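Maleylacetate reductase (Rhizobium, PDB 3W5S) catalyses the NADH-dependent reduction of maleylacetate to 3-oxoadipate, a step in the bacterial breakdown of gamma-resorcylate. Local coordinates at residues D232-A235 with R236-L240. Numbering follows the deposited sequence. Where two conformers were deposited one is given.
Sequences DTKA and RETAL
Two flat groups frame the start of this helix, the Asp232 carboxylate and the Arg236 guanidinium, and their residues meet where CG of Arg236 rests 3.3 Å from Asp232 O. The carboxylate is used from over its face: Ala235 N approaches OD1 at 3.1 Å from well above the plane, and Lys234 N adds a weak, strongly bent bond to that oxygen. Asp232 swings its carboxylate forward over the first turn by holding CG opposite the backbone N (chi1 177°), where it occupies N-H groups that, at a helix start, lack a preceding helical carbonyl. The guanidinium is hydrogen-bonded through all three nitrogens, NE to Pro230 O, NH2 to Leu179 O and NH1 to Ser184 OG and Tyr139 OH, partners that would hold the group against rotation. This is an N-cap worked out in full: Asp232 starts helix 233-253 of the helical C-terminal domain, and the negative charge, facing the positive end of the helix dipole, is probably favourable there. Behind the cap the i to i+4 pattern runs on, Arg236 N to Asp232 O at 2.9 Å, Glu237 N to Thr233 O at 2.8 Å and Ala239 N to Ala235 O at 3.0 Å. Lys234 O accepts Thr238 N, and Thr238 OG1, set beside its own backbone N by a chi1 of -57°, lies 3.1 Å from that carbonyl oxygen. Along one flank, Ala235 and Ala239 offer small methyls to helix 206-228, meeting Val226 and Ala222 respectively; Glu237 reaches instead to the dimer partner, its OE1 hydrogen-bonded to Met21 N of the second subunit.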
ATOM      1  N   ASP A 232      -9.879  23.542 -13.727  1.00 20.42           N
ATOM      2  CA  ASP A 232      -8.866  23.784 -12.661  1.00 21.44           C
ATOM      3  C   ASP A 232      -7.991  22.530 -12.529  1.00 20.94           C
ATOM      4  O   ASP A 232      -8.427  21.517 -11.986  1.00 19.18           O
ATOM      5  CB  ASP A 232      -9.586  24.112 -11.331  1.00 22.12           C
ATOM      6  CG  ASP A 232      -8.636  24.311 -10.123  1.00 25.52           C
ATOM      7  OD1 ASP A 232      -7.438  24.019 -10.201  1.00 27.47           O
ATOM      8  OD2 ASP A 232      -9.131  24.748  -9.065  1.00 30.35           O
ATOM      9  N   THR A 233      -6.761  22.598 -13.037  0.50 21.54           N
ATOM     10  CA  THR A 233      -5.855  21.443 -13.008  0.50 21.45           C
ATOM     11  C   THR A 233      -5.472  21.012 -11.580  0.50 21.03           C
ATOM     12  O   THR A 233      -5.272  19.818 -11.331  0.50 20.20           O
ATOM     13  CB  THR A 233      -4.602  21.654 -13.921  0.50 22.22           C
ATOM     14  OG1 THR A 233      -5.028  21.858 -15.276  0.50 22.68           O
ATOM     15  CG2 THR A 233      -3.692  20.435 -13.885  0.50 22.44           C
ATOM     16  N   LYS A 234      -5.415  21.957 -10.640  1.00 21.39           N
ATOM     17  CA  LYS A 234      -5.097  21.611  -9.245  1.00 21.72           C
ATOM     18  C   LYS A 234      -6.236  20.801  -8.615  1.00 19.93           C
ATOM     19  O   LYS A 234      -6.002  19.747  -7.993  1.00 18.77           O
ATOM     20  CB  LYS A 234      -4.773  22.854  -8.410  1.00 23.55           C
ATOM     21  CG  LYS A 234      -4.309  22.549  -7.002  1.00 28.35           C
ATOM     22  CD  LYS A 234      -5.449  22.686  -6.012  1.00 33.53           C
ATOM     23  CE  LYS A 234      -5.261  23.891  -5.110  1.00 37.15           C
ATOM     24  NZ  LYS A 234      -4.452  23.494  -3.927  1.00 40.03           N
ATOM     25  N   ALA A 235      -7.474  21.261  -8.793  1.00 19.46           N
ATOM     26  CA  ALA A 235      -8.612  20.523  -8.256  1.00 18.16           C
ATOM     27  C   ALA A 235      -8.750  19.165  -8.955  1.00 17.01           C
ATOM     28  O   ALA A 235      -9.002  18.143  -8.289  1.00 16.21           O
ATOM     29  CB  ALA A 235      -9.898  21.326  -8.407  1.00 18.64           C
ATOM     30  N   ARG A 236      -8.536  19.143 -10.276  1.00 16.50           N
ATOM     31  CA  ARG A 236      -8.571  17.867 -11.003  1.00 15.98           C
ATOM     32  C   ARG A 236      -7.470  16.916 -10.533  1.00 16.32           C
ATOM     33  O   ARG A 236      -7.742  15.729 -10.357  1.00 14.87           O
ATOM     34  CB  ARG A 236      -8.495  18.087 -12.518  1.00 16.31           C
ATOM     35  CG  ARG A 236      -9.751  18.723 -13.098  1.00 15.51           C
ATOM     36  CD  ARG A 236     -10.926  17.722 -13.137  1.00 14.50           C
ATOM     37  NE  ARG A 236     -11.997  18.247 -13.974  1.00 15.17           N
ATOM     38  CZ  ARG A 236     -13.123  17.615 -14.293  1.00 15.02           C
ATOM     39  NH1 ARG A 236     -13.427  16.418 -13.778  1.00 14.99           N
ATOM     40  NH2 ARG A 236     -13.967  18.204 -15.139  1.00 17.67           N
ATOM     41  N   GLU A 237      -6.266  17.422 -10.286  1.00 17.19           N
ATOM     42  CA  GLU A 237      -5.203  16.519  -9.821  1.00 17.43           C
ATOM     43  C   GLU A 237      -5.553  15.943  -8.447  1.00 16.15           C
ATOM     44  O   GLU A 237      -5.353  14.746  -8.222  1.00 15.83           O
ATOM     45  CB  GLU A 237      -3.820  17.181  -9.791  1.00 19.19           C
ATOM     46  CG  GLU A 237      -2.704  16.101  -9.681  1.00 24.02           C
ATOM     47  CD  GLU A 237      -1.400  16.471 -10.354  1.00 30.44           C
ATOM     48  OE1 GLU A 237      -0.958  17.637 -10.201  1.00 32.37           O
ATOM     49  OE2 GLU A 237      -0.814  15.587 -11.045  1.00 30.46           O
ATOM     50  N   THR A 238      -6.071  16.788  -7.552  1.00 15.65           N
ATOM     51  CA  THR A 238      -6.478  16.300  -6.228  1.00 15.70           C
ATOM     52  C   THR A 238      -7.584  15.238  -6.306  1.00 15.20           C
ATOM     53  O   THR A 238      -7.518  14.233  -5.601  1.00 15.14           O
ATOM     54  CB  THR A 238      -6.891  17.456  -5.307  1.00 15.66           C
ATOM     55  OG1 THR A 238      -5.787  18.371  -5.209  1.00 19.80           O
ATOM     56  CG2 THR A 238      -7.253  16.949  -3.892  1.00 16.65           C
ATOM     57  N   ALA A 239      -8.574  15.441  -7.184  1.00 14.85           N
ATOM     58  CA  ALA A 239      -9.657  14.471  -7.339  1.00 14.07           C
ATOM     59  C   ALA A 239      -9.149  13.137  -7.888  1.00 14.86           C
ATOM     60  O   ALA A 239      -9.611  12.080  -7.476  1.00 14.77           O
ATOM     61  CB  ALA A 239     -10.752  15.042  -8.247  1.00 14.98           C
ATOM     62  N   LEU A 240      -8.198  13.194  -8.816  1.00 14.42           N
ATOM     63  CA  LEU A 240      -7.674  11.964  -9.405  1.00 14.18           C
ATOM     64  C   LEU A 240      -6.780  11.201  -8.422  1.00 14.55           C
ATOM     65  O   LEU A 240      -6.875   9.965  -8.344  1.00 14.62           O
ATOM     66  CB  LEU A 240      -6.955  12.233 -10.735  1.00 14.79           C
ATOM     67  CG  LEU A 240      -6.578  10.980 -11.564  1.00 13.47           C
ATOM     68  CD1 LEU A 240      -7.823  10.172 -11.965  1.00 15.83           C
ATOM     69  CD2 LEU A 240      -5.805  11.398 -12.812  1.00 14.50           C
TER